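Exotoxin A (Pseudomonas aeruginosa, PDB 1IKP) probably enters host cells as a three-domain toxin and transfers ADP-ribose from NAD to a target protein, known in this family as elongation factor 2. Local coordinates at residues N112-I117 / I132-M137; G193-L198 / I244-H249. The protein carries 2 engineered substitutions. All blocks are in the same frame, centred on the assembly; numbering follows the deposited sequence.

Contact 1. Residues N112-I117 / I132-M137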
ATOM      1  N   ASN A 112      -9.613  13.384  -3.567  1.00 11.83           N
ATOM      2  CA  ASN A 112     -10.599  12.336  -3.407  1.00  9.69           C
ATOM      3  C   ASN A 112     -11.175  12.350  -2.004  1.00 10.46           C
ATOM      4  O   ASN A 112     -10.672  13.048  -1.112  1.00 10.84           O
ATOM      5  CB  ASN A 112      -9.959  10.960  -3.680  1.00  9.47           C
ATOM      6  CG  ASN A 112      -8.777  10.655  -2.765  1.00 10.34           C
ATOM      7  OD1 ASN A 112      -8.934  10.374  -1.569  1.00 11.32           O
ATOM      8  ND2 ASN A 112      -7.570  10.711  -3.333  1.00 11.58           N
ATOM      9  N   ILE A 113     -12.262  11.604  -1.842  1.00  8.54           N
ATOM     10  CA  ILE A 113     -12.838  11.408  -0.510  1.00 10.11           C
ATOM     11  C   ILE A 113     -12.662   9.933  -0.143  1.00  9.36           C
ATOM     12  O   ILE A 113     -12.406   9.074  -1.009  1.00  8.91           O
ATOM     13  CB  ILE A 113     -14.362  11.716  -0.418  1.00  7.29           C
ATOM     14  CG1 ILE A 113     -15.181  10.744  -1.263  1.00  8.33           C
ATOM     15  CG2 ILE A 113     -14.607  13.154  -0.699  1.00 10.45           C
ATOM     16  CD1 ILE A 113     -16.684  10.860  -0.974  1.00  9.99           C
ATOM     17  N   LYS A 114     -12.778   9.649   1.163  1.00  8.92           N
ATOM     18  CA  LYS A 114     -12.748   8.259   1.631  1.00  8.92           C
ATOM     19  C   LYS A 114     -14.148   7.986   2.152  1.00  9.45           C
ATOM     20  O   LYS A 114     -14.808   8.889   2.670  1.00 11.96           O
ATOM     21  CB  LYS A 114     -11.792   8.038   2.809  1.00  9.71           C
ATOM     22  CG  LYS A 114     -10.353   8.414   2.542  1.00 13.12           C
ATOM     23  CD  LYS A 114      -9.798   7.729   1.305  1.00 13.33           C
ATOM     24  CE  LYS A 114      -8.296   8.017   1.157  1.00 12.74           C
ATOM     25  NZ  LYS A 114      -7.955   7.971  -0.267  1.00 13.55           N
ATOM     26  N   VAL A 115     -14.593   6.747   1.991  1.00  8.90           N
ATOM     27  CA  VAL A 115     -15.901   6.327   2.490  1.00  9.84           C
ATOM     28  C   VAL A 115     -15.713   4.989   3.198  1.00  8.89           C
ATOM     29  O   VAL A 115     -14.990   4.112   2.709  1.00 10.00           O
ATOM     30  CB  VAL A 115     -16.916   6.146   1.325  1.00  8.05           C
ATOM     31  CG1 VAL A 115     -18.296   5.715   1.882  1.00 10.37           C
ATOM     32  CG2 VAL A 115     -17.055   7.446   0.560  1.00  9.47           C
ATOM     33  N   PHE A 116     -16.342   4.829   4.360  1.00 10.53           N
ATOM     34  CA  PHE A 116     -16.278   3.543   5.038  1.00 10.11           C
ATOM     35  C   PHE A 116     -17.515   3.312   5.903  1.00  9.29           C
ATOM     36  O   PHE A 116     -18.226   4.264   6.279  1.00 11.52           O
ATOM     37  CB  PHE A 116     -14.990   3.358   5.852  1.00  9.66           C
ATOM     38  CG  PHE A 116     -14.772   4.380   6.899  1.00 10.52           C
ATOM     39  CD1 PHE A 116     -14.041   5.530   6.632  1.00 13.65           C
ATOM     40  CD2 PHE A 116     -15.281   4.191   8.176  1.00 11.93           C
ATOM     41  CE1 PHE A 116     -13.816   6.477   7.630  1.00 14.24           C
ATOM     42  CE2 PHE A 116     -15.051   5.146   9.169  1.00 11.50           C
ATOM     43  CZ  PHE A 116     -14.325   6.277   8.896  1.00 13.79           C
ATOM     44  N   ILE A 117     -17.763   2.038   6.163  1.00 11.09           N
ATOM     45  CA  ILE A 117     -18.948   1.593   6.896  1.00 10.50           C
ATOM     46  C   ILE A 117     -18.575   0.813   8.142  1.00 12.17           C
ATOM     47  O   ILE A 117     -17.681  -0.032   8.114  1.00 13.67           O
ATOM     48  CB  ILE A 117     -19.790   0.651   5.977  1.00 12.16           C
ATOM     49  CG1 ILE A 117     -20.199   1.353   4.684  1.00 15.28           C
ATOM     50  CG2 ILE A 117     -21.010   0.118   6.719  1.00 11.64           C
ATOM     51  CD1 ILE A 117     -21.016   2.579   4.873  1.00 18.46           C
ATOM     52  N   ILE A 132     -11.751   0.747   3.377  1.00  9.99           N
ATOM     53  CA  ILE A 132     -11.777   2.194   3.197  1.00  9.64           C
ATOM     54  C   ILE A 132     -11.800   2.380   1.666  1.00  9.93           C
ATOM     55  O   ILE A 132     -10.879   1.948   0.972  1.00 10.48           O
ATOM     56  CB  ILE A 132     -10.534   2.840   3.805  1.00  9.55           C
ATOM     57  CG1 ILE A 132     -10.502   2.530   5.307  1.00 13.30           C
ATOM     58  CG2 ILE A 132     -10.544   4.345   3.541  1.00 13.60           C
ATOM     59  CD1 ILE A 132      -9.246   2.962   6.014  1.00 15.12           C
ATOM     60  N   TYR A 133     -12.861   2.997   1.163  1.00  9.59           N
ATOM     61  CA  TYR A 133     -13.054   3.182  -0.272  1.00  9.93           C
ATOM     62  C   TYR A 133     -12.677   4.590  -0.704  1.00  9.05           C
ATOM     63  O   TYR A 133     -12.997   5.559  -0.024  1.00 11.05           O
ATOM     64  CB  TYR A 133     -14.513   2.887  -0.645  1.00  8.32           C
ATOM     65  CG  TYR A 133     -14.958   1.482  -0.301  1.00  8.25           C
ATOM     66  CD1 TYR A 133     -14.532   0.376  -1.035  1.00  9.08           C
ATOM     67  CD2 TYR A 133     -15.838   1.269   0.758  1.00  9.70           C
ATOM     68  CE1 TYR A 133     -14.983  -0.916  -0.728  1.00 10.02           C
ATOM     69  CE2 TYR A 133     -16.276   0.008   1.068  1.00  9.76           C
ATOM     70  CZ  TYR A 133     -15.863  -1.082   0.327  1.00 11.01           C
ATOM     71  OH  TYR A 133     -16.348  -2.330   0.614  1.00 11.61           O
ATOM     72  N   THR A 134     -11.972   4.705  -1.829  1.00  9.19           N
ATOM     73  CA  THR A 134     -11.566   6.017  -2.314  1.00  8.87           C
ATOM     74  C   THR A 134     -12.344   6.439  -3.593  1.00  8.60           C
ATOM     75  O   THR A 134     -12.380   5.704  -4.579  1.00  9.17           O
ATOM     76  CB  THR A 134     -10.053   6.019  -2.611  1.00  8.80           C
ATOM     77  OG1 THR A 134      -9.335   5.806  -1.391  1.00  8.92           O
ATOM     78  CG2 THR A 134      -9.615   7.354  -3.213  1.00 10.83           C
ATOM     79  N   ILE A 135     -12.932   7.634  -3.569  1.00  9.15           N
ATOM     80  CA  ILE A 135     -13.692   8.164  -4.720  1.00  8.43           C
ATOM     81  C   ILE A 135     -13.160   9.506  -5.175  1.00  9.59           C
ATOM     82  O   ILE A 135     -13.202  10.484  -4.439  1.00  9.43           O
ATOM     83  CB  ILE A 135     -15.202   8.264  -4.380  1.00 10.12           C
ATOM     84  CG1 ILE A 135     -15.729   6.871  -4.030  1.00 11.86           C
ATOM     85  CG2 ILE A 135     -15.969   8.837  -5.582  1.00  8.74           C
ATOM     86  CD1 ILE A 135     -17.203   6.833  -3.613  1.00 10.92           C
ATOM     87  N   GLU A 136     -12.664   9.536  -6.418  1.00  9.52           N
ATOM     88  CA  GLU A 136     -12.088  10.731  -7.012  1.00 10.41           C
ATOM     89  C   GLU A 136     -13.098  11.836  -7.273  1.00 10.65           C
ATOM     90  O   GLU A 136     -14.082  11.610  -7.979  1.00 12.65           O
ATOM     91  CB  GLU A 136     -11.404  10.348  -8.320  1.00 11.09           C
ATOM     92  CG  GLU A 136     -10.644  11.483  -8.971  1.00 10.54           C
ATOM     93  CD  GLU A 136      -9.565  12.077  -8.061  1.00 14.11           C
ATOM     94  OE1 GLU A 136      -9.083  11.360  -7.163  1.00 11.38           O
ATOM     95  OE2 GLU A 136      -9.178  13.244  -8.259  1.00 12.18           O
ATOM     96  N   MET A 137     -12.833  13.034  -6.767  1.00 11.25           N
ATOM     97  CA  MET A 137     -13.744  14.153  -6.923  1.00 12.30           C
ATOM     98  C   MET A 137     -13.213  15.353  -7.675  1.00 13.80           C
ATOM     99  O   MET A 137     -13.974  16.100  -8.300  1.00 12.12           O
ATOM    100  CB  MET A 137     -14.247  14.640  -5.550  1.00 10.90           C
ATOM    101  CG  MET A 137     -15.019  13.553  -4.786  1.00 11.41           C
ATOM    102  SD  MET A 137     -16.618  13.157  -5.572  1.00 10.95           S
ATOM    103  CE  MET A 137     -16.385  13.576  -7.265  1.00 23.15           C
TER
HETATM  104  O   HOH W   1      -6.602  11.170  -6.008  1.00 11.26           O
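K114 and T134 face each other as a non-hydrogen-bonded pair of the antiparallel hairpin 112-120/126-136, their side chains running alongside and pointing the same way. The turn about CB-CG (chi2 -54°) folds the K114 chain back along its strand toward N112, on the face it shares with T134, where NZ donates to T134 OG1 at 2.8 Å. NZ also donates to OD1 of N112 at 2.9 Å, arriving from above the amide plane, 42° out of it. The amide carbon CG of N112 in turn lies 3.4 Å from T134 CG2. A water, accepting from N112 ND2 (2.9 Å) and donating to E136 OE1 (2.7 Å), bridges that amide and the carboxylate. On the other side of the sheet the surface is apolar: I113 CG1 packs on I135 CB at 4.0 Å, and I113 CG2 meets M137 CG. Backbone bonds in both directions join I113 with I135 and V115 with Y133. Farther out, E270 forms a salt bridge with K114 and accepts from N112 ND2, W190 donates to N112 OD1, and S111 binds E136 OE2. The buried ammonium is thus held by two neutral oxygens and a carboxylate, which would probably keep it protonated.

Contact 2. Residues G193-L198 / I244-H249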
ATOM      1  N   GLY A 193      -3.248   2.897   6.144  1.00 15.48           N
ATOM      2  CA  GLY A 193      -4.103   2.502   7.245  1.00 14.27           C
ATOM      3  C   GLY A 193      -4.079   3.541   8.355  1.00 14.86           C
ATOM      4  O   GLY A 193      -5.000   3.591   9.180  1.00 14.12           O
ATOM      5  N   LYS A 194      -3.043   4.383   8.378  1.00 13.62           N
ATOM      6  CA  LYS A 194      -2.960   5.376   9.442  1.00 13.98           C
ATOM      7  C   LYS A 194      -3.968   6.486   9.327  1.00 14.89           C
ATOM      8  O   LYS A 194      -4.020   7.365  10.180  1.00 14.05           O
ATOM      9  CB  LYS A 194      -1.533   5.942   9.556  1.00 14.62           C
ATOM     10  CG  LYS A 194      -0.532   4.896  10.054  1.00 16.60           C
ATOM     11  CD  LYS A 194       0.787   5.540  10.470  1.00 17.60           C
ATOM     12  CE  LYS A 194       1.773   4.484  10.950  1.00 18.73           C
ATOM     13  NZ  LYS A 194       3.031   5.170  11.377  1.00 20.94           N
ATOM     14  N   VAL A 195      -4.771   6.477   8.265  1.00 15.30           N
ATOM     15  CA  VAL A 195      -5.791   7.521   8.148  1.00 14.48           C
ATOM     16  C   VAL A 195      -6.720   7.411   9.370  1.00 14.42           C
ATOM     17  O   VAL A 195      -7.286   8.419   9.837  1.00 14.70           O
ATOM     18  CB  VAL A 195      -6.593   7.387   6.806  1.00 13.76           C
ATOM     19  CG1 VAL A 195      -7.349   6.050   6.730  1.00 14.96           C
ATOM     20  CG2 VAL A 195      -7.559   8.543   6.663  1.00 17.37           C
ATOM     21  N   LEU A 196      -6.846   6.201   9.908  1.00 14.08           N
ATOM     22  CA  LEU A 196      -7.701   5.979  11.081  1.00 13.75           C
ATOM     23  C   LEU A 196      -7.133   6.687  12.302  1.00 15.51           C
ATOM     24  O   LEU A 196      -7.863   7.050  13.218  1.00 16.09           O
ATOM     25  CB  LEU A 196      -7.874   4.483  11.348  1.00 15.81           C
ATOM     26  CG  LEU A 196      -8.525   3.704  10.187  1.00 17.56           C
ATOM     27  CD1 LEU A 196      -8.816   2.290  10.623  1.00 21.71           C
ATOM     28  CD2 LEU A 196      -9.823   4.397   9.743  1.00 20.02           C
ATOM     29  N   CYS A 197      -5.824   6.888  12.304  1.00 15.57           N
ATOM     30  CA  CYS A 197      -5.138   7.564  13.399  1.00 16.61           C
ATOM     31  C   CYS A 197      -5.481   9.048  13.432  1.00 17.18           C
ATOM     32  O   CYS A 197      -5.250   9.721  14.436  1.00 19.23           O
ATOM     33  CB  CYS A 197      -3.623   7.384  13.241  1.00 15.91           C
ATOM     34  SG  CYS A 197      -3.041   5.666  13.352  1.00 18.76           S
ATOM     35  N   LEU A 198      -6.025   9.577  12.341  1.00 15.16           N
ATOM     36  CA  LEU A 198      -6.395  10.991  12.303  1.00 16.41           C
ATOM     37  C   LEU A 198      -7.808  11.228  12.850  1.00 16.23           C
ATOM     38  O   LEU A 198      -8.202  12.375  13.110  1.00 19.32           O
ATOM     39  CB  LEU A 198      -6.367  11.514  10.871  1.00 17.26           C
ATOM     40  CG  LEU A 198      -5.132  11.246  10.027  1.00 18.55           C
ATOM     41  CD1 LEU A 198      -5.290  11.927   8.694  1.00 19.14           C
ATOM     42  CD2 LEU A 198      -3.900  11.747  10.738  1.00 20.37           C
ATOM     43  N   ILE A 244      -6.932  -3.813   8.544  1.00 12.63           N
ATOM     44  CA  ILE A 244      -7.459  -2.634   7.873  1.00 11.08           C
ATOM     45  C   ILE A 244      -7.179  -2.783   6.391  1.00 11.41           C
ATOM     46  O   ILE A 244      -6.077  -3.179   5.994  1.00 12.94           O
ATOM     47  CB  ILE A 244      -6.757  -1.360   8.358  1.00 11.39           C
ATOM     48  CG1 ILE A 244      -7.018  -1.162   9.864  1.00 13.12           C
ATOM     49  CG2 ILE A 244      -7.240  -0.153   7.584  1.00 12.78           C
ATOM     50  CD1 ILE A 244      -6.071  -0.150  10.481  1.00 14.65           C
ATOM     51  N   SER A 245      -8.169  -2.493   5.559  1.00 11.45           N
ATOM     52  CA  SER A 245      -7.918  -2.556   4.125  1.00 11.24           C
ATOM     53  C   SER A 245      -8.473  -1.360   3.403  1.00 11.06           C
ATOM     54  O   SER A 245      -9.365  -0.692   3.880  1.00 10.04           O
ATOM     55  CB  SER A 245      -8.522  -3.823   3.506  1.00 11.82           C
ATOM     56  OG  SER A 245      -9.953  -3.744   3.410  1.00 12.90           O
ATOM     57  N   HIS A 246      -7.895  -1.083   2.238  1.00 12.32           N
ATOM     58  CA  HIS A 246      -8.354  -0.030   1.344  1.00 11.96           C
ATOM     59  C   HIS A 246      -8.730  -0.749   0.040  1.00 12.00           C
ATOM     60  O   HIS A 246      -8.264  -1.854  -0.236  1.00 11.69           O
ATOM     61  CB  HIS A 246      -7.228   0.941   0.986  1.00 11.79           C
ATOM     62  CG  HIS A 246      -7.038   2.078   1.941  1.00 12.78           C
ATOM     63  ND1 HIS A 246      -6.333   1.955   3.123  1.00 19.42           N
ATOM     64  CD2 HIS A 246      -7.405   3.379   1.853  1.00 14.82           C
ATOM     65  CE1 HIS A 246      -6.273   3.136   3.715  1.00 18.55           C
ATOM     66  NE2 HIS A 246      -6.911   4.017   2.969  1.00 18.48           N
ATOM     67  N   ARG A 247      -9.603  -0.133  -0.747  1.00 10.62           N
ATOM     68  CA  ARG A 247      -9.942  -0.663  -2.077  1.00  9.67           C
ATOM     69  C   ARG A 247     -10.062   0.533  -3.005  1.00  9.53           C
ATOM     70  O   ARG A 247     -10.660   1.567  -2.646  1.00  9.90           O
ATOM     71  CB  ARG A 247     -11.234  -1.494  -2.068  1.00 11.21           C
ATOM     72  CG  ARG A 247     -11.495  -2.198  -3.409  1.00 10.82           C
ATOM     73  CD  ARG A 247     -12.349  -3.466  -3.239  1.00 13.53           C
ATOM     74  NE  ARG A 247     -12.559  -4.160  -4.503  1.00 12.34           N
ATOM     75  CZ  ARG A 247     -12.629  -5.482  -4.654  1.00 11.56           C
ATOM     76  NH1 ARG A 247     -12.498  -6.319  -3.630  1.00 12.37           N
ATOM     77  NH2 ARG A 247     -12.854  -5.972  -5.866  1.00 15.41           N
ATOM     78  N   LEU A 248      -9.436   0.420  -4.187  1.00  9.77           N
ATOM     79  CA  LEU A 248      -9.448   1.492  -5.173  1.00 10.51           C
ATOM     80  C   LEU A 248      -9.834   0.896  -6.521  1.00 10.85           C
ATOM     81  O   LEU A 248      -9.192  -0.020  -7.026  1.00 10.15           O
ATOM     82  CB  LEU A 248      -8.051   2.128  -5.283  1.00 10.70           C
ATOM     83  CG  LEU A 248      -7.933   3.265  -6.309  1.00 10.73           C
ATOM     84  CD1 LEU A 248      -8.899   4.383  -6.014  1.00 12.21           C
ATOM     85  CD2 LEU A 248      -6.488   3.791  -6.297  1.00 11.87           C
ATOM     86  N   HIS A 249     -10.915   1.423  -7.073  1.00 11.12           N
ATOM     87  CA  HIS A 249     -11.443   1.007  -8.363  1.00 11.15           C
ATOM     88  C   HIS A 249     -10.915   1.973  -9.416  1.00 10.84           C
ATOM     89  O   HIS A 249     -10.900   3.181  -9.180  1.00 11.19           O
ATOM     90  CB  HIS A 249     -12.976   1.043  -8.284  1.00 10.43           C
ATOM     91  CG  HIS A 249     -13.675   0.957  -9.604  1.00 11.55           C
ATOM     92  ND1 HIS A 249     -13.444  -0.045 -10.525  1.00 17.82           N
ATOM     93  CD2 HIS A 249     -14.655   1.728 -10.122  1.00 11.57           C
ATOM     94  CE1 HIS A 249     -14.258   0.121 -11.556  1.00 15.06           C
ATOM     95  NE2 HIS A 249     -15.001   1.187 -11.336  1.00 16.42           N
TER
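L196 puts its CD1 methyl against the CD1 methyl of I244, the two side chains reaching toward each other tip to tip at 3.7 Å. L196 CD1 is also 4.0 Å from I244 CG1, so it lies against both carbons of the longer isoleucine branch. I244 uses its other branch on G193: CG2, anti to the backbone N, comes within 4.1 Å of G193 CA, while CD1 lies equally far from G193 O. One isoleucine therefore straddles the start of the turn, with CG2 on the glycine backbone and CD1 between G193 O and the leucine three residues on. H246 closes the other end of the contact. Its ring meets the backbone of G193 at an edge, with CE1 3.9 Å from G193 N, and V195 CG1 approaches the ring obliquely, 4.3 Å from H246 NE2. That nitrogen is buried without a polar partner in the model. The segment 193-198, helical in backbone angles at 195-198, is braced by i to i+3 backbone bonds such as C197 N to K194 O, 2.8 Å, and L198 N to V195 O, 3.0 Å. C197 is tied to C214 by a disulfide, and Y206 and L209 of helix 205-210 pack on I244. Strand 245-248 lies between strands 126-136 and 367-371. This is hydrophobic packing of a disulfide-linked, helix-like turn against I244 and H246 of the segment carrying strand 245-248, within the exotoxin A binding region, probably the receptor-binding part of the toxin, of the concanavalin-like clan.

The centres of the two contacts lie 9 Å apart, within the exotoxin A binding region; both reach the same mixed sheet, contact 2 through strand 245-248, with 193-198 packing on it from outside its strands. They follow in series along the chain, contact 1 closing before contact 2 opens. Strand 126-136 is the shared element: it pairs antiparallel with 112-120 and parallel with 245-248, and I132 makes probable backbone hydrogen bonds to S245 O (2.8 Å from I132 N) and R247 N (3.0 Å from I132 O). The I132 side chain also packs on V195 and H246. The sheet thus continues beyond the hairpin to 245-248, then to strand 367-371, joining regions far apart in the chain.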